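Local coordinates for protein phospholethanolamine N-methyltransferase 2 (PDB 4KRI) that probably methylates phosphomonomethylethanolamine, using S-adenosylmethionine as methyl donor, on the nematode route to phosphocholine, at residues L67-A72 and L100-D105; Q239-F244 and E268-V273; K307-I312 and K360-I365; R386-K391 and N401-L406. All coordinates share one frame; numbering follows the deposited sequence.

Contact 1 of 4, residues L67-A72 and L100-D105; sequences LIVNQA and LILRQD
N70 and R103 lie side by side where two parallel strands pair. R103 NH1 donates to N70 OD1 at 2.8 Å. The oxygen sits in the guanidinium plane and is met on an in-plane lone pair, so the two flat groups are nearly coplanar. The other R103 nitrogens also have partners: NE pairs with D156 and NH2 with S2. The Q71 amide stacks over one guanidinium face, with Q71 NE2 3.7 Å from R103 CZ. Its OE1 accepts a hydrogen bond from D105 N at 3.1 Å, the donor standing 39° above the amide plane.

The backbone ladder runs L67 O to I101 N, I101 O to V69 N, V69 O to R103 N and R103 O to Q71 N. Past N70 the chain turns off. There water 1 accepts from A72 N and donates to R103 O and Q104 OE1. Q104 NE2 goes to D74. On the other face the contact is apolar: V69 CG1 touches L102 CD1 at 3.6 Å and V69 CG2 touches L100 CD1 at 3.7 Å.

Strands 25-29 and 156-166 flank the pair. Helix 5-18 covers the face of I68, N70 and R103, and helix 80-93 covers that of L67 and V69.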
# COMPACT_ATOMS: atom_id res chain seq x y z
N LEU A 67 2.19 -8.03 21.56
CA LEU A 67 3.58 -8.39 21.65
C LEU A 67 4.33 -7.42 20.76
O LEU A 67 4.06 -7.33 19.56
CB LEU A 67 3.77 -9.81 21.12
CG LEU A 67 5.21 -10.30 21.03
CD1 LEU A 67 5.89 -10.30 22.41
CD2 LEU A 67 5.23 -11.68 20.42
N ILE A 68 5.27 -6.68 21.35
CA ILE A 68 6.07 -5.72 20.61
C ILE A 68 7.48 -6.27 20.49
O ILE A 68 8.12 -6.55 21.50
CB ILE A 68 6.11 -4.37 21.34
CG1 ILE A 68 4.68 -3.87 21.58
CG2 ILE A 68 6.90 -3.35 20.55
CD1 ILE A 68 4.59 -2.71 22.52
N VAL A 69 7.95 -6.44 19.26
CA VAL A 69 9.25 -7.05 19.03
C VAL A 69 10.11 -6.02 18.32
O VAL A 69 9.80 -5.61 17.20
CB VAL A 69 9.14 -8.32 18.17
CG1 VAL A 69 10.52 -8.95 17.94
CG2 VAL A 69 8.23 -9.33 18.86
N ASN A 70 11.18 -5.59 18.97
CA ASN A 70 11.92 -4.44 18.49
C ASN A 70 13.41 -4.74 18.27
O ASN A 70 14.15 -4.95 19.22
CB ASN A 70 11.77 -3.28 19.48
CG ASN A 70 12.36 -1.99 18.96
OD1 ASN A 70 12.36 -1.74 17.75
ND2 ASN A 70 12.85 -1.15 19.86
N GLN A 71 13.81 -4.80 17.00
CA GLN A 71 15.21 -5.05 16.62
C GLN A 71 15.77 -6.33 17.22
O GLN A 71 16.90 -6.36 17.70
CB GLN A 71 16.10 -3.86 16.99
CG GLN A 71 15.74 -2.57 16.25
CD GLN A 71 16.29 -2.49 14.81
OE1 GLN A 71 16.12 -3.42 13.99
NE2 GLN A 71 16.93 -1.36 14.51
N ALA A 72 14.97 -7.40 17.16
CA ALA A 72 15.33 -8.64 17.84
C ALA A 72 15.58 -9.79 16.87
O ALA A 72 15.96 -10.89 17.30
CB ALA A 72 14.23 -9.02 18.83
N LEU A 100 0.64 -8.27 17.00
CA LEU A 100 2.10 -8.26 16.95
C LEU A 100 2.55 -7.01 16.24
O LEU A 100 2.16 -6.76 15.11
CB LEU A 100 2.64 -9.48 16.19
CG LEU A 100 4.13 -9.48 15.82
CD1 LEU A 100 5.03 -9.44 17.07
CD2 LEU A 100 4.46 -10.71 14.99
N ILE A 101 3.38 -6.21 16.92
CA ILE A 101 4.04 -5.07 16.30
C ILE A 101 5.51 -5.45 16.20
O ILE A 101 6.18 -5.64 17.22
CB ILE A 101 3.90 -3.80 17.17
CG1 ILE A 101 2.41 -3.45 17.39
CG2 ILE A 101 4.64 -2.63 16.52
CD1 ILE A 101 1.61 -3.21 16.08
N LEU A 102 6.01 -5.58 14.98
CA LEU A 102 7.36 -6.07 14.78
C LEU A 102 8.17 -5.02 14.04
O LEU A 102 7.84 -4.64 12.92
CB LEU A 102 7.34 -7.38 13.98
CG LEU A 102 8.70 -7.83 13.42
CD1 LEU A 102 9.59 -8.31 14.52
CD2 LEU A 102 8.51 -8.93 12.37
N ARG A 103 9.23 -4.53 14.68
CA ARG A 103 10.09 -3.54 14.06
C ARG A 103 11.43 -4.19 13.75
O ARG A 103 12.10 -4.73 14.63
CB ARG A 103 10.31 -2.35 15.02
CG ARG A 103 11.12 -1.16 14.47
CD ARG A 103 12.64 -1.43 14.46
NE ARG A 103 13.40 -0.22 14.17
CZ ARG A 103 13.87 0.61 15.10
NH1 ARG A 103 13.66 0.38 16.39
NH2 ARG A 103 14.55 1.68 14.73
N GLN A 104 11.82 -4.14 12.49
CA GLN A 104 13.12 -4.65 12.09
C GLN A 104 13.68 -3.79 10.98
O GLN A 104 13.01 -3.56 9.97
CB GLN A 104 12.99 -6.11 11.63
CG GLN A 104 14.31 -6.77 11.26
CD GLN A 104 15.21 -6.96 12.46
OE1 GLN A 104 14.75 -7.28 13.56
NE2 GLN A 104 16.51 -6.76 12.26
N ASP A 105 14.92 -3.33 11.16
CA ASP A 105 15.62 -2.54 10.14
C ASP A 105 16.16 -3.46 9.05
O ASP A 105 16.90 -4.41 9.35
CB ASP A 105 16.76 -1.76 10.79
CG ASP A 105 17.50 -0.88 9.82
OD1 ASP A 105 16.97 -0.57 8.72
OD2 ASP A 105 18.62 -0.47 10.16
O HOH W 1 12.65 -7.44 15.41

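Contact 2 of 4, residues Q239-F244 and E268-V273; sequences QAASEF and EKDARV
The carbonyl oxygen of A241 sits over the centre of the R272 guanidinium, on its flat face. A241 O is 3.3 Å from R272 CZ. It is also 3.4 Å from R272 NH1, but the angle is too poor for a hydrogen bond. S242 N lies over the same face. The carbonyl thus meets the guanidinium face-on, an approach that is probably electrostatic. A241 is in the last turn of its helix, and the partial negative charge of that end may favour the guanidinium.

D270 fixes the group from its edge. R272 grips the carboxylate side-on, NE to OD1 at 2.9 Å and NH2 to OD2 at 2.9 Å, in a salt bridge. The bend at chi3 (-57°) turns NE back toward that carboxylate. D270 OD1 also accepts from R272 N at 3.0 Å, which makes an Asx turn. The type I turn from D270 to V273 adds V273 N to D270 O.

The fold is the Rossmann-like methyltransferase domain. Helix 235-244 follows strand 225-229 and a glycine-rich turn that resembles the GxGxxG pattern of Rossmann-type folds. The turn at 270-273 leads from helix 255-268 into strand 273-277.

The apolar part of the contact centres on one methyl group. A241 CB points at the turn and meets V273 CG2 at 3.6 Å and R272 CB at 3.9 Å. V273 and A241 are buried, while R272 is partly exposed. The R272 backbone bonds to V248, and V273 O accepts from W154 NE1. The V273 side chain is about 12 Å from the bound S-adenosylhomocysteine.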
# COMPACT_ATOMS: atom_id res chain seq x y z
N GLN A 239 6.98 12.54 -8.10
CA GLN A 239 6.76 13.71 -8.95
C GLN A 239 6.02 14.85 -8.23
O GLN A 239 6.36 16.02 -8.39
CB GLN A 239 5.97 13.31 -10.18
CG GLN A 239 5.71 14.45 -11.14
CD GLN A 239 4.85 14.01 -12.31
OE1 GLN A 239 3.85 13.32 -12.11
NE2 GLN A 239 5.24 14.38 -13.51
N ALA A 240 5.01 14.49 -7.45
CA ALA A 240 4.30 15.48 -6.64
C ALA A 240 5.27 16.18 -5.69
O ALA A 240 5.22 17.41 -5.51
CB ALA A 240 3.15 14.83 -5.87
N ALA A 241 6.18 15.41 -5.10
CA ALA A 241 7.15 15.99 -4.19
C ALA A 241 8.17 16.83 -4.97
O ALA A 241 8.49 17.96 -4.57
CB ALA A 241 7.86 14.90 -3.39
N SER A 242 8.69 16.30 -6.07
CA SER A 242 9.80 17.01 -6.72
C SER A 242 9.34 18.25 -7.49
O SER A 242 10.08 19.24 -7.57
CB SER A 242 10.59 16.08 -7.65
OG SER A 242 9.77 15.62 -8.69
N GLU A 243 8.13 18.22 -8.02
CA GLU A 243 7.62 19.32 -8.84
C GLU A 243 6.90 20.39 -8.04
O GLU A 243 6.98 21.57 -8.37
CB GLU A 243 6.64 18.78 -9.89
CG GLU A 243 7.31 18.02 -11.02
CD GLU A 243 8.08 18.94 -11.96
OE1 GLU A 243 7.54 20.00 -12.34
OE2 GLU A 243 9.22 18.59 -12.32
N PHE A 244 6.19 19.98 -6.99
CA PHE A 244 5.40 20.93 -6.21
C PHE A 244 5.86 21.08 -4.77
O PHE A 244 5.36 21.94 -4.05
CB PHE A 244 3.92 20.53 -6.25
CG PHE A 244 3.34 20.51 -7.64
CD1 PHE A 244 2.81 21.67 -8.19
CD2 PHE A 244 3.33 19.34 -8.39
CE1 PHE A 244 2.28 21.66 -9.47
CE2 PHE A 244 2.80 19.33 -9.66
CZ PHE A 244 2.27 20.49 -10.20
N GLU A 268 17.61 7.14 -3.82
CA GLU A 268 17.63 8.49 -4.39
C GLU A 268 17.48 9.57 -3.32
O GLU A 268 18.05 10.67 -3.45
CB GLU A 268 16.54 8.60 -5.46
CG GLU A 268 16.86 7.79 -6.73
CD GLU A 268 15.65 7.43 -7.60
OE1 GLU A 268 14.54 7.95 -7.35
OE2 GLU A 268 15.82 6.62 -8.54
N LYS A 269 16.74 9.24 -2.27
CA LYS A 269 16.60 10.07 -1.06
C LYS A 269 15.78 11.36 -1.26
O LYS A 269 16.23 12.33 -1.87
CB LYS A 269 17.96 10.33 -0.40
CG LYS A 269 18.79 9.03 -0.24
CD LYS A 269 19.76 9.08 0.92
CE LYS A 269 20.45 7.72 1.13
NZ LYS A 269 19.57 6.65 1.72
N ASP A 270 14.54 11.34 -0.78
CA ASP A 270 13.71 12.54 -0.76
C ASP A 270 12.82 12.43 0.48
O ASP A 270 11.87 11.64 0.48
CB ASP A 270 12.87 12.64 -2.03
CG ASP A 270 12.12 13.98 -2.15
OD1 ASP A 270 11.81 14.60 -1.11
OD2 ASP A 270 11.85 14.41 -3.29
N ALA A 271 13.13 13.21 1.51
CA ALA A 271 12.41 13.09 2.78
C ALA A 271 10.97 13.58 2.72
O ALA A 271 10.24 13.45 3.71
CB ALA A 271 13.15 13.79 3.91
N ARG A 272 10.55 14.13 1.59
CA ARG A 272 9.14 14.50 1.42
C ARG A 272 8.24 13.30 1.20
O ARG A 272 7.02 13.40 1.31
CB ARG A 272 8.96 15.49 0.26
CG ARG A 272 9.52 16.87 0.64
CD ARG A 272 9.70 17.79 -0.55
NE ARG A 272 10.57 17.22 -1.59
CZ ARG A 272 11.12 17.94 -2.56
NH1 ARG A 272 10.95 19.25 -2.60
NH2 ARG A 272 11.88 17.34 -3.47
N VAL A 273 8.84 12.16 0.90
CA VAL A 273 8.06 11.00 0.47
C VAL A 273 8.21 9.82 1.42
O VAL A 273 9.31 9.41 1.74
CB VAL A 273 8.51 10.54 -0.91
CG1 VAL A 273 7.76 9.28 -1.32
CG2 VAL A 273 8.25 11.65 -1.92

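Contact 3 of 4, residues K307-I312 and K360-I365; sequences KLFSRI and KKTGFI
T362 packs against F309 through both branches of its side chain. Its CB points at helix 305-315, and the two branches divide there. OG1 lies anti to the carbonyl carbon (chi1 -56°) and reaches F309 CB at 3.6 Å. It comes to the edge of the F309 ring, near the ring plane. Its hydrogen-bond partner is I358 O, one turn back in its own helix. CG2 lies anti to the backbone N and touches the F309 backbone, with T362 CG2 3.5 Å from F309 O. The same methyl is 3.9 Å from S310 CA.

A second side chain closes on the same carbonyl. F364 CE2 is 3.8 Å from F309 O, which lies at the edge of the phenyl ring. F364 CZ meets I312 CG2 at 3.9 Å, and these two side chains cross at about a right angle.

A Schellman motif brings F364 to this place. G363 has positive phi (114°) and ends helix 352-362, with F364 N bonded to A359 O and a weak bond from G363 N to K360 O. At these angles a CB would press on the preceding carbonyl, so glycine suits the site. In this Rossmann-like domain strand 422-430 runs antiparallel between 320-329 and 367-371, as in class I methyltransferases. The two helices here pack together against that part of the sheet.

F309 continues inward to I324 and to the ring of F427. F364 lies on V322 and A429, and Y313 meets its ring edge-to-face. On the outer side S310 OG donates to K307 O at 2.8 Å.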
# COMPACT_ATOMS: atom_id res chain seq x y z
N LYS A 307 -17.35 3.05 0.92
CA LYS A 307 -16.46 3.00 2.07
C LYS A 307 -15.20 3.81 1.78
O LYS A 307 -14.75 4.56 2.63
CB LYS A 307 -16.10 1.55 2.43
CG LYS A 307 -15.11 1.45 3.59
CD LYS A 307 -14.65 0.02 3.85
CE LYS A 307 -15.68 -0.77 4.64
NZ LYS A 307 -15.08 -1.99 5.26
N LEU A 308 -14.64 3.64 0.59
CA LEU A 308 -13.43 4.35 0.22
C LEU A 308 -13.64 5.85 0.27
O LEU A 308 -12.82 6.58 0.83
CB LEU A 308 -12.98 3.97 -1.19
CG LEU A 308 -11.72 4.70 -1.66
CD1 LEU A 308 -10.50 4.25 -0.88
CD2 LEU A 308 -11.53 4.46 -3.14
N PHE A 309 -14.74 6.31 -0.31
CA PHE A 309 -15.02 7.75 -0.32
C PHE A 309 -15.24 8.32 1.08
O PHE A 309 -14.81 9.44 1.35
CB PHE A 309 -16.20 8.09 -1.25
CG PHE A 309 -15.82 8.22 -2.71
CD1 PHE A 309 -14.75 7.50 -3.24
CD2 PHE A 309 -16.52 9.07 -3.55
CE1 PHE A 309 -14.40 7.61 -4.59
CE2 PHE A 309 -16.19 9.18 -4.90
CZ PHE A 309 -15.12 8.46 -5.42
N SER A 310 -15.88 7.56 1.97
CA SER A 310 -16.06 8.03 3.35
C SER A 310 -14.72 8.10 4.09
O SER A 310 -14.49 9.02 4.89
CB SER A 310 -17.03 7.14 4.13
OG SER A 310 -16.41 5.91 4.46
N ARG A 311 -13.84 7.15 3.81
CA ARG A 311 -12.50 7.17 4.40
C ARG A 311 -11.66 8.34 3.90
O ARG A 311 -10.92 8.98 4.66
CB ARG A 311 -11.77 5.86 4.11
CG ARG A 311 -12.38 4.64 4.75
CD ARG A 311 -11.27 3.77 5.32
NE ARG A 311 -11.74 2.57 6.01
CZ ARG A 311 -12.54 2.58 7.08
NH1 ARG A 311 -12.97 3.73 7.58
NH2 ARG A 311 -12.91 1.44 7.64
N ILE A 312 -11.77 8.63 2.61
CA ILE A 312 -11.10 9.79 2.03
C ILE A 312 -11.64 11.08 2.63
O ILE A 312 -10.87 11.97 3.02
CB ILE A 312 -11.29 9.82 0.49
CG1 ILE A 312 -10.45 8.72 -0.16
CG2 ILE A 312 -10.96 11.19 -0.09
CD1 ILE A 312 -10.74 8.53 -1.64
N LYS A 360 -21.70 12.80 -3.60
CA LYS A 360 -22.72 13.63 -2.96
C LYS A 360 -23.16 13.05 -1.62
O LYS A 360 -23.26 13.78 -0.62
CB LYS A 360 -23.93 13.80 -3.89
CG LYS A 360 -23.70 14.78 -5.03
CD LYS A 360 -24.95 15.59 -5.31
CE LYS A 360 -24.73 16.53 -6.48
NZ LYS A 360 -24.25 15.77 -7.67
N LYS A 361 -23.43 11.75 -1.60
CA LYS A 361 -23.86 11.06 -0.37
C LYS A 361 -22.81 11.18 0.73
O LYS A 361 -23.14 11.37 1.91
CB LYS A 361 -24.15 9.58 -0.66
CG LYS A 361 -24.53 8.75 0.57
CD LYS A 361 -25.97 9.00 1.00
CE LYS A 361 -26.38 8.10 2.17
NZ LYS A 361 -25.84 8.55 3.49
N THR A 362 -21.54 11.08 0.33
CA THR A 362 -20.41 11.19 1.26
C THR A 362 -20.30 12.59 1.87
O THR A 362 -19.84 12.76 3.00
CB THR A 362 -19.10 10.87 0.52
OG1 THR A 362 -19.20 9.57 -0.06
CG2 THR A 362 -17.94 10.89 1.50
N GLY A 363 -20.73 13.60 1.12
CA GLY A 363 -20.73 14.95 1.65
C GLY A 363 -19.78 15.90 0.95
O GLY A 363 -19.61 17.04 1.40
N PHE A 364 -19.18 15.45 -0.14
CA PHE A 364 -18.30 16.30 -0.94
C PHE A 364 -19.09 17.39 -1.65
O PHE A 364 -20.26 17.20 -2.01
CB PHE A 364 -17.55 15.46 -1.98
CG PHE A 364 -16.44 14.63 -1.39
CD1 PHE A 364 -15.27 15.23 -0.95
CD2 PHE A 364 -16.57 13.25 -1.28
CE1 PHE A 364 -14.26 14.47 -0.40
CE2 PHE A 364 -15.54 12.49 -0.74
CZ PHE A 364 -14.39 13.11 -0.31
N ILE A 365 -18.46 18.55 -1.85
CA ILE A 365 -19.04 19.65 -2.61
C ILE A 365 -18.12 20.00 -3.78
O ILE A 365 -17.05 19.41 -3.92
CB ILE A 365 -19.27 20.91 -1.74
CG1 ILE A 365 -17.97 21.36 -1.09
CG2 ILE A 365 -20.30 20.63 -0.67
CD1 ILE A 365 -18.01 22.78 -0.49

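Contact 4 of 4, residues R386-K391 and N401-L406; sequences RIEQDK and NAYDGL
K391 lies across one face of the Y403 ring. Its CG is 4.1 Å from the ring centroid and 28° off the normal, a CH-pi contact. The side chain starts anti to the backbone N (chi1 -180°) and stays extended, crossing Y403 at about a right angle. K391 CE lies 3.8 Å from Y403 CE2. I387 O meets the ring at its edge, near its plane, 3.4 Å from Y403 CE1. Y403 OH is 3.5 Å from the same I387 O. It also rests against E388 CA.

Beside the ring, I387 CG2 touches L406 CD1 at 4.1 Å, and I387 CD1 reaches L406 O at 4.0 Å. I387 CG2 lies anti to the carbonyl carbon, and this is the branch that meets the leucine methyl.

Further out, helix 373-389 ends at D390 and a new one, 391-395, begins right after, which sets K391 over the ring. L395 touches Y403 and F394 touches L406. W195 and I196 of helix 187-197 back I387, and I196 also meets L406. L406 is about 7 Å from the bound phosphomonomethylethanolamine.

K391 NZ stays 6.2 Å from D404 OD1, so their attraction is only long-range. Dispersion and CH-pi contacts thus probably do most of the holding between these helices near the substrate.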
# COMPACT_ATOMS: atom_id res chain seq x y z
N ARG A 386 5.11 2.89 -29.61
CA ARG A 386 6.38 2.79 -28.88
C ARG A 386 6.82 1.34 -28.63
O ARG A 386 7.97 1.00 -28.93
CB ARG A 386 6.32 3.60 -27.58
CG ARG A 386 7.68 4.08 -27.08
CD ARG A 386 7.54 5.32 -26.20
NE ARG A 386 6.78 5.07 -24.98
CZ ARG A 386 5.80 5.84 -24.53
NH1 ARG A 386 5.45 6.93 -25.21
NH2 ARG A 386 5.16 5.54 -23.41
N ILE A 387 5.94 0.49 -28.09
CA ILE A 387 6.27 -0.93 -27.91
C ILE A 387 6.57 -1.61 -29.25
O ILE A 387 7.48 -2.44 -29.35
CB ILE A 387 5.16 -1.77 -27.19
CG1 ILE A 387 3.76 -1.43 -27.69
CG2 ILE A 387 5.23 -1.64 -25.69
CD1 ILE A 387 2.65 -2.20 -27.00
N GLU A 388 5.78 -1.28 -30.26
CA GLU A 388 5.95 -1.84 -31.60
C GLU A 388 7.28 -1.41 -32.20
O GLU A 388 7.94 -2.17 -32.90
CB GLU A 388 4.80 -1.41 -32.51
CG GLU A 388 3.56 -2.29 -32.44
CD GLU A 388 2.45 -1.82 -33.36
OE1 GLU A 388 2.48 -0.63 -33.76
OE2 GLU A 388 1.56 -2.63 -33.70
N GLN A 389 7.69 -0.18 -31.91
CA GLN A 389 8.91 0.37 -32.49
C GLN A 389 10.17 -0.07 -31.74
O GLN A 389 11.23 -0.23 -32.34
CB GLN A 389 8.83 1.90 -32.54
CG GLN A 389 9.89 2.56 -33.40
CD GLN A 389 9.56 4.00 -33.74
OE1 GLN A 389 10.46 4.83 -33.90
NE2 GLN A 389 8.28 4.31 -33.84
N ASP A 390 10.05 -0.28 -30.43
CA ASP A 390 11.20 -0.64 -29.61
C ASP A 390 11.19 -2.11 -29.21
O ASP A 390 11.82 -2.49 -28.22
CB ASP A 390 11.28 0.25 -28.37
CG ASP A 390 11.57 1.70 -28.70
OD1 ASP A 390 12.06 1.96 -29.83
OD2 ASP A 390 11.33 2.57 -27.84
N LYS A 391 10.48 -2.92 -29.99
CA LYS A 391 10.42 -4.37 -29.83
C LYS A 391 11.77 -5.02 -29.46
O LYS A 391 11.86 -5.76 -28.48
CB LYS A 391 9.89 -4.99 -31.13
CG LYS A 391 9.76 -6.50 -31.15
CD LYS A 391 9.12 -6.93 -32.46
CE LYS A 391 8.76 -8.40 -32.46
NZ LYS A 391 8.01 -8.74 -33.70
N ASN A 401 6.53 -13.86 -24.63
CA ASN A 401 5.17 -13.98 -24.09
C ASN A 401 4.71 -12.68 -23.44
O ASN A 401 3.55 -12.28 -23.57
CB ASN A 401 5.10 -15.12 -23.07
CG ASN A 401 5.15 -16.50 -23.72
OD1 ASN A 401 4.90 -16.64 -24.92
ND2 ASN A 401 5.45 -17.52 -22.92
N ALA A 402 5.63 -12.03 -22.74
CA ALA A 402 5.35 -10.74 -22.12
C ALA A 402 5.09 -9.68 -23.19
O ALA A 402 4.14 -8.89 -23.09
CB ALA A 402 6.50 -10.32 -21.23
N TYR A 403 5.94 -9.68 -24.22
CA TYR A 403 5.81 -8.72 -25.32
C TYR A 403 4.47 -8.80 -26.04
O TYR A 403 3.80 -7.79 -26.24
CB TYR A 403 6.96 -8.87 -26.33
CG TYR A 403 6.79 -7.94 -27.51
CD1 TYR A 403 7.08 -6.59 -27.41
CD2 TYR A 403 6.32 -8.42 -28.73
CE1 TYR A 403 6.91 -5.73 -28.49
CE2 TYR A 403 6.14 -7.57 -29.81
CZ TYR A 403 6.44 -6.23 -29.68
OH TYR A 403 6.26 -5.39 -30.76
N ASP A 404 4.08 -10.01 -26.45
CA ASP A 404 2.81 -10.18 -27.16
C ASP A 404 1.61 -9.78 -26.29
O ASP A 404 0.63 -9.24 -26.80
CB ASP A 404 2.67 -11.61 -27.68
CG ASP A 404 3.76 -11.98 -28.69
OD1 ASP A 404 4.27 -11.07 -29.38
OD2 ASP A 404 4.10 -13.18 -28.78
N GLY A 405 1.70 -10.05 -24.99
CA GLY A 405 0.65 -9.68 -24.06
C GLY A 405 0.44 -8.17 -23.96
O GLY A 405 -0.68 -7.70 -23.77
N LEU A 406 1.53 -7.42 -24.08
CA LEU A 406 1.42 -5.96 -24.10
C LEU A 406 0.78 -5.49 -25.40
O LEU A 406 -0.12 -4.65 -25.39
CB LEU A 406 2.79 -5.30 -23.93
CG LEU A 406 3.40 -5.12 -22.54
CD1 LEU A 406 4.63 -4.24 -22.64
CD2 LEU A 406 2.38 -4.54 -21.56

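Contact 1 lies in the N-terminal part of the protein, and contact 2 in the methyltransferase domain; their nearest atoms are about 10 Å apart. Contact 1 is buried and pairs two strands, so backbone hydrogen bonds dominate. The other three involve helices. Contact 2 is only partly buried and joins a helix to a turn, with its salt bridge kept inside the turn. Contacts 3 and 4 are buried, bring helices together and rely on aromatic and aliphatic side chains. Contact 3 backs onto sheet strands, whereas contact 4 includes the exposed K391 and has L406 about 7 Å from the bound phosphomonomethylethanolamine. Contacts 1 and 4 sit on opposite sides of the chain's centre, with centres 44 Å apart.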